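Local coordinates for catalase (Pseudomonas syringae, PDB 1M7S), which decomposes hydrogen peroxide into water and oxygen with the help of haem, protecting the cell from the toxic effects of peroxide, at the interface of chains A and B and the interface of chains A and C. Numbering follows the deposited sequence. Chains: chain A/B/C, Catalase.

Contact 1: the interface of chains A and B. Residues chain A 373, 376, 379-381; chain B 143, 157, 160-161.
The phenol ring of A:Tyr376 carries the methyl group of B:Ala143 on one face, CB standing 3.9 Å above the ring plane and displaced toward the rim. Its edge, in the ring plane, meets the guanidinium nitrogen NH2 of B:Arg157 and the carboxylate carbon CG of B:Asp160. Guanidinium and ring planes stand 76° apart, and over the rim of the face that B:Ala143 covers, CB of B:Phe161 packs against A:Tyr376 CD1. Loop residues of chain A thus lie against helices 137-144 and 156-162 of chain B, a patch of the two-fold subunit interface of this catalase.

The guanidinium group of B:Arg157 points its NE and NH2 edge at one backbone carbonyl. B:Arg157 NH2 donates to A:Gly373 O at 2.9 Å, nearly along the C=O axis, while B:Arg157 NE reaches the same oxygen obliquely from 3.1 Å.

B:Asp160 is gripped through both carboxylate oxygens. The phenolic OH of A:Tyr376 bonds to B:Asp160 OD2 from the anti side, 2.7 Å away, and the hydroxyl OG of A:Ser379 takes the syn lone pair of that oxygen. With CG of B:Asp160 anti to the backbone N (chi1 169°), the carboxylate extends from its helix to the chain A loop. These bonds should fix its rotation and probably stabilise its charge. A:Leu381 lays CD1 against OD2, while the syn lone pair of B:Asp160 OD1 accepts the A:Arg380 backbone N at 2.8 Å.

Contact 2: the interface of chains A and C. Residues chain A 94-95, 146, 151; chain C 54, 96-97, 299.
C:His97 lies between two loop segments of chain A, its imidazole bonded at both nitrogens. C:His97 ND1 accepts the backbone N-H of A:Gly95, N to ND1 2.8 Å, with the donor lying in the ring plane. Across the ring, C:His97 NE2 donates to the side-chain carbonyl OD1 of A:Asn151 at 3.0 Å. This second bond is less regular: NE2 is tilted 32° from the carbonyl plane of the amide. The pair of bonds is consistent with a hydrogen on NE2 and an accepting ND1, and should hold the imidazole against rotation. CG of C:His97 lies anti to its carbonyl carbon (chi1 -80°), an orientation that carries the ring to both partners.

The imidazole of A:His94 meets that of C:His97 edge-to-face, the planes 76° apart; its CD2 sits over the rim of one face. On the opposite face lies OD1 of C:Asn96, from the same chain as the ring. A:Pro146 adds an apolar touch, CG approaching C:His97 CE1 at 4.0 Å.

A:Asn151 has its amide turned only slightly from the plane of C:His97, but the two groups meet through OD1 and NE2 rather than face against face. Toward C:Phe299 it is stacked: A:Asn151 CB stands over the centre of the phenyl ring, 3.5 Å from the C:Phe299 centroid, in a CH-pi contact, and the amide continues across the same ring near CZ. C:Phe299 thus supports the asparagine from the start of helix 299-304. NH2 of C:Arg54 lies beside A:Asn151 ND2 as a packing contact, and the guanidinium has C:His97 CA over one face.

This patch belongs to the two-fold interface of subunits A and C. A water bridges the two chains: water 1 lies 2.7 Å from A:Asn151 ND2 and also bonds to the backbone O of C:Asn96.

Contact 1: the interface of chains A and B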
ATOM      1  N   GLY A 373     -10.800  20.170  17.634  1.00 19.19           N
ATOM      2  CA  GLY A 373      -9.693  20.880  17.002  1.00 18.01           C
ATOM      3  C   GLY A 373      -8.381  20.534  17.736  1.00 18.62           C
ATOM      4  O   GLY A 373      -7.264  20.806  17.276  1.00 19.65           O
ATOM      5  N   TYR A 376      -3.493  17.506  19.955  1.00 17.42           N
ATOM      6  CA  TYR A 376      -2.173  17.680  20.562  1.00 16.84           C
ATOM      7  C   TYR A 376      -2.307  17.665  22.092  1.00 18.53           C
ATOM      8  O   TYR A 376      -3.407  17.862  22.663  1.00 15.29           O
ATOM      9  CB  TYR A 376      -1.538  18.975  20.069  1.00 18.27           C
ATOM     10  CG  TYR A 376      -2.383  20.220  20.288  1.00 18.83           C
ATOM     11  CD1 TYR A 376      -2.340  20.922  21.486  1.00 19.39           C
ATOM     12  CD2 TYR A 376      -3.224  20.662  19.274  1.00 19.27           C
ATOM     13  CE1 TYR A 376      -3.114  22.066  21.665  1.00 18.58           C
ATOM     14  CE2 TYR A 376      -4.019  21.791  19.440  1.00 18.25           C
ATOM     15  CZ  TYR A 376      -3.951  22.477  20.656  1.00 20.37           C
ATOM     16  OH  TYR A 376      -4.738  23.602  20.814  1.00 19.18           O
ATOM     17  N   SER A 379      -2.812  20.346  26.346  1.00 17.47           N
ATOM     18  CA  SER A 379      -3.736  21.406  25.927  1.00 20.54           C
ATOM     19  C   SER A 379      -4.466  21.941  27.157  1.00 22.05           C
ATOM     20  O   SER A 379      -4.870  21.129  27.988  1.00 22.61           O
ATOM     21  CB  SER A 379      -4.787  20.937  24.918  1.00 19.82           C
ATOM     22  OG  SER A 379      -5.934  21.800  24.895  1.00 22.13           O
ATOM     23  N   ARG A 380      -4.671  23.264  27.237  1.00 24.84           N
ATOM     24  CA  ARG A 380      -5.443  23.748  28.388  1.00 27.02           C
ATOM     25  C   ARG A 380      -6.924  23.866  28.021  1.00 28.44           C
ATOM     26  O   ARG A 380      -7.800  24.035  28.885  1.00 29.51           O
ATOM     27  CB  ARG A 380      -4.846  25.025  28.948  1.00 27.93           C
ATOM     28  CG  ARG A 380      -4.998  26.299  28.151  1.00 27.50           C
ATOM     29  CD  ARG A 380      -4.320  27.473  28.850  1.00 27.14           C
ATOM     30  NE  ARG A 380      -2.859  27.368  28.862  1.00 26.32           N
ATOM     31  CZ  ARG A 380      -2.142  27.027  29.930  1.00 25.31           C
ATOM     32  NH1 ARG A 380      -2.747  26.811  31.089  1.00 24.58           N
ATOM     33  NH2 ARG A 380      -0.828  26.949  29.821  1.00 23.68           N
ATOM     34  N   LEU A 381      -7.237  23.724  26.733  1.00 27.10           N
ATOM     35  CA  LEU A 381      -8.623  23.759  26.290  1.00 27.14           C
ATOM     36  C   LEU A 381      -9.270  22.398  26.341  1.00 27.12           C
ATOM     37  O   LEU A 381     -10.409  22.254  26.799  1.00 27.89           O
ATOM     38  CB  LEU A 381      -8.735  24.316  24.868  1.00 27.00           C
ATOM     39  CG  LEU A 381      -7.907  25.575  24.608  1.00 28.53           C
ATOM     40  CD1 LEU A 381      -7.861  25.838  23.118  1.00 28.09           C
ATOM     41  CD2 LEU A 381      -8.424  26.768  25.399  1.00 28.21           C
TER
ATOM     42  N   ALA B 143      -0.082  20.743  16.563  1.00 14.83           N
ATOM     43  CA  ALA B 143      -0.469  22.115  16.958  1.00 15.11           C
ATOM     44  C   ALA B 143      -0.073  23.155  15.943  1.00 14.86           C
ATOM     45  O   ALA B 143      -0.767  24.182  15.763  1.00 15.66           O
ATOM     46  CB  ALA B 143       0.190  22.392  18.314  1.00 14.36           C
ATOM     47  N   ARG B 157      -4.010  27.567  18.221  1.00 20.90           N
ATOM     48  CA  ARG B 157      -3.699  26.168  18.570  1.00 18.90           C
ATOM     49  C   ARG B 157      -2.249  26.002  18.971  1.00 17.04           C
ATOM     50  O   ARG B 157      -1.958  25.384  20.032  1.00 20.66           O
ATOM     51  CB  ARG B 157      -4.084  25.265  17.386  1.00 17.06           C
ATOM     52  CG  ARG B 157      -5.472  25.435  16.829  1.00 16.68           C
ATOM     53  CD  ARG B 157      -5.874  24.557  15.636  1.00 16.04           C
ATOM     54  NE  ARG B 157      -5.671  23.146  15.953  1.00 15.98           N
ATOM     55  CZ  ARG B 157      -4.647  22.399  15.594  1.00 13.34           C
ATOM     56  NH1 ARG B 157      -3.711  22.891  14.835  1.00 13.81           N
ATOM     57  NH2 ARG B 157      -4.686  21.163  16.102  1.00 15.24           N
ATOM     58  N   ASP B 160      -1.747  27.442  22.461  1.00 20.23           N
ATOM     59  CA  ASP B 160      -2.377  26.674  23.527  1.00 20.68           C
ATOM     60  C   ASP B 160      -1.332  25.623  23.961  1.00 21.76           C
ATOM     61  O   ASP B 160      -0.996  25.458  25.129  1.00 20.51           O
ATOM     62  CB  ASP B 160      -3.610  25.956  22.998  1.00 21.11           C
ATOM     63  CG  ASP B 160      -4.215  24.928  23.894  1.00 21.99           C
ATOM     64  OD1 ASP B 160      -4.004  24.899  25.129  1.00 23.78           O
ATOM     65  OD2 ASP B 160      -4.947  24.026  23.428  1.00 23.62           O
ATOM     66  N   PHE B 161      -0.741  25.005  22.931  1.00 19.71           N
ATOM     67  CA  PHE B 161       0.300  24.001  23.175  1.00 18.54           C
ATOM     68  C   PHE B 161       1.586  24.582  23.747  1.00 18.91           C
ATOM     69  O   PHE B 161       2.082  24.126  24.786  1.00 21.89           O
ATOM     70  CB  PHE B 161       0.643  23.366  21.809  1.00 16.44           C
ATOM     71  CG  PHE B 161       1.796  22.398  21.891  1.00 15.14           C
ATOM     72  CD1 PHE B 161       1.616  21.161  22.472  1.00 14.06           C
ATOM     73  CD2 PHE B 161       3.009  22.770  21.333  1.00 14.24           C
ATOM     74  CE1 PHE B 161       2.707  20.286  22.517  1.00 15.87           C
ATOM     75  CE2 PHE B 161       4.085  21.904  21.394  1.00 17.15           C
ATOM     76  CZ  PHE B 161       3.910  20.650  21.962  1.00 14.09           C
TER

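Contact 2: the interface of chains A and C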
ATOM      1  N   HIS A  94       5.730 -22.405   7.263  1.00 10.99           N
ATOM      2  CA  HIS A  94       5.123 -22.409   5.921  1.00 11.24           C
ATOM      3  C   HIS A  94       3.935 -21.484   5.751  1.00 11.40           C
ATOM      4  O   HIS A  94       3.526 -20.837   6.722  1.00 11.01           O
ATOM      5  CB  HIS A  94       4.802 -23.838   5.523  1.00 11.82           C
ATOM      6  CG  HIS A  94       6.086 -24.618   5.472  1.00 11.54           C
ATOM      7  ND1 HIS A  94       6.576 -25.290   6.575  1.00 14.08           N
ATOM      8  CD2 HIS A  94       6.976 -24.749   4.451  1.00 13.68           C
ATOM      9  CE1 HIS A  94       7.749 -25.855   6.234  1.00 13.82           C
ATOM     10  NE2 HIS A  94       7.995 -25.536   4.956  1.00 15.76           N
ATOM     11  N   GLY A  95       3.414 -21.345   4.538  0.50 12.53           N
ATOM     12  CA  GLY A  95       2.341 -20.411   4.262  0.50 13.61           C
ATOM     13  C   GLY A  95       0.920 -20.912   4.470  0.50 15.04           C
ATOM     14  O   GLY A  95       0.642 -21.965   5.056  0.50 14.29           O
ATOM     15  N   PRO A 146      11.868 -22.392   3.318  1.00  8.14           N
ATOM     16  CA  PRO A 146      12.227 -23.042   2.074  1.00  7.50           C
ATOM     17  C   PRO A 146      13.334 -22.274   1.373  1.00  7.59           C
ATOM     18  O   PRO A 146      13.527 -21.063   1.498  1.00  7.05           O
ATOM     19  CB  PRO A 146      10.936 -23.040   1.198  1.00  8.67           C
ATOM     20  CG  PRO A 146       9.873 -22.981   2.280  1.00  8.65           C
ATOM     21  CD  PRO A 146      10.410 -22.192   3.469  1.00  7.71           C
ATOM     22  N   ASN A 151      11.708 -22.479  -3.487  1.00  8.71           N
ATOM     23  CA  ASN A 151      10.502 -22.662  -2.655  1.00 10.53           C
ATOM     24  C   ASN A 151      10.368 -24.086  -2.191  1.00 10.34           C
ATOM     25  O   ASN A 151       9.245 -24.537  -1.870  1.00 11.68           O
ATOM     26  CB  ASN A 151       9.260 -22.111  -3.371  1.00  9.89           C
ATOM     27  CG  ASN A 151       8.080 -21.836  -2.480  1.00 12.78           C
ATOM     28  OD1 ASN A 151       8.283 -21.323  -1.389  1.00 13.86           O
ATOM     29  ND2 ASN A 151       6.844 -22.167  -2.944  1.00 14.47           N
TER
ATOM     30  N   ARG C  54      -0.491 -20.849  -5.654  1.00  6.58           N
ATOM     31  CA  ARG C  54       0.549 -21.903  -5.518  1.00  8.19           C
ATOM     32  C   ARG C  54       1.150 -22.149  -6.913  1.00  7.47           C
ATOM     33  O   ARG C  54       0.436 -22.651  -7.790  1.00 10.47           O
ATOM     34  CB  ARG C  54      -0.077 -23.191  -5.023  1.00  7.99           C
ATOM     35  CG  ARG C  54       0.811 -24.436  -4.985  1.00  9.80           C
ATOM     36  CD  ARG C  54       2.036 -24.252  -4.090  1.00 12.98           C
ATOM     37  NE  ARG C  54       2.174 -25.431  -3.203  1.00  9.92           N
ATOM     38  CZ  ARG C  54       3.401 -25.817  -2.806  1.00 11.22           C
ATOM     39  NH1 ARG C  54       3.466 -26.855  -1.995  1.00 10.85           N
ATOM     40  NH2 ARG C  54       4.537 -25.206  -3.170  1.00 10.70           N
ATOM     41  N   ASN C  96      -0.542 -20.443  -1.027  0.50 16.21           N
ATOM     42  CA  ASN C  96       0.748 -20.692  -1.662  0.50 16.86           C
ATOM     43  C   ASN C  96       1.573 -21.873  -1.212  0.50 16.27           C
ATOM     44  O   ASN C  96       2.482 -22.155  -2.017  0.50 14.64           O
ATOM     45  CB  ASN C  96       1.539 -19.359  -1.591  0.50 19.34           C
ATOM     46  CG  ASN C  96       1.973 -19.279  -0.117  0.50 20.71           C
ATOM     47  OD1 ASN C  96       3.050 -19.808   0.185  0.50 22.52           O
ATOM     48  ND2 ASN C  96       1.134 -18.713   0.719  0.50 20.46           N
ATOM     49  N   HIS C  97       1.419 -22.523  -0.065  0.50 14.35           N
ATOM     50  CA  HIS C  97       2.139 -23.717   0.314  0.50 13.82           C
ATOM     51  C   HIS C  97       1.152 -24.910   0.501  1.00 11.63           C
ATOM     52  O   HIS C  97       1.421 -25.905   1.158  1.00 10.50           O
ATOM     53  CB  HIS C  97       2.994 -23.688   1.590  1.00 16.10           C
ATOM     54  CG  HIS C  97       4.342 -23.039   1.394  1.00 17.25           C
ATOM     55  ND1 HIS C  97       4.854 -22.125   2.252  1.00 17.24           N
ATOM     56  CD2 HIS C  97       5.229 -23.193   0.365  1.00 18.64           C
ATOM     57  CE1 HIS C  97       6.056 -21.740   1.768  1.00 19.59           C
ATOM     58  NE2 HIS C  97       6.308 -22.371   0.615  1.00 17.68           N
ATOM     59  N   PHE C 299      13.143 -17.362  -6.336  1.00  6.06           N
ATOM     60  CA  PHE C 299      11.691 -17.613  -6.422  1.00  6.83           C
ATOM     61  C   PHE C 299      10.887 -16.333  -6.311  1.00  6.38           C
ATOM     62  O   PHE C 299       9.979 -16.110  -7.137  1.00  7.52           O
ATOM     63  CB  PHE C 299      11.307 -18.654  -5.342  1.00  6.89           C
ATOM     64  CG  PHE C 299       9.850 -19.095  -5.453  1.00  7.45           C
ATOM     65  CD1 PHE C 299       9.539 -20.133  -6.325  1.00  7.60           C
ATOM     66  CD2 PHE C 299       8.838 -18.419  -4.774  1.00  9.72           C
ATOM     67  CE1 PHE C 299       8.241 -20.609  -6.491  1.00  5.84           C
ATOM     68  CE2 PHE C 299       7.520 -18.861  -4.998  1.00  9.50           C
ATOM     69  CZ  PHE C 299       7.221 -19.940  -5.780  1.00  5.42           C
TER
HETATM   70  O   HOH W   1       4.490 -20.804  -2.670  1.00 35.10           O

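Contact 1 and contact 2 lie about 51 Å apart, measured between the centres of their C-alpha atoms, and have no residue in common. Chain A joins both, offering one loop region to chain B and others to chain C, so two different two-fold interfaces meet in the same subunit; together they help tie the four catalase copies of the assembly. Contact 2 is centred about 12 Å from the active-site residue A:His52, whereas contact 1 is about 42 Å from it. Contact 2 may therefore help steady the surroundings of the haem pocket, while contact 1 more probably serves assembly.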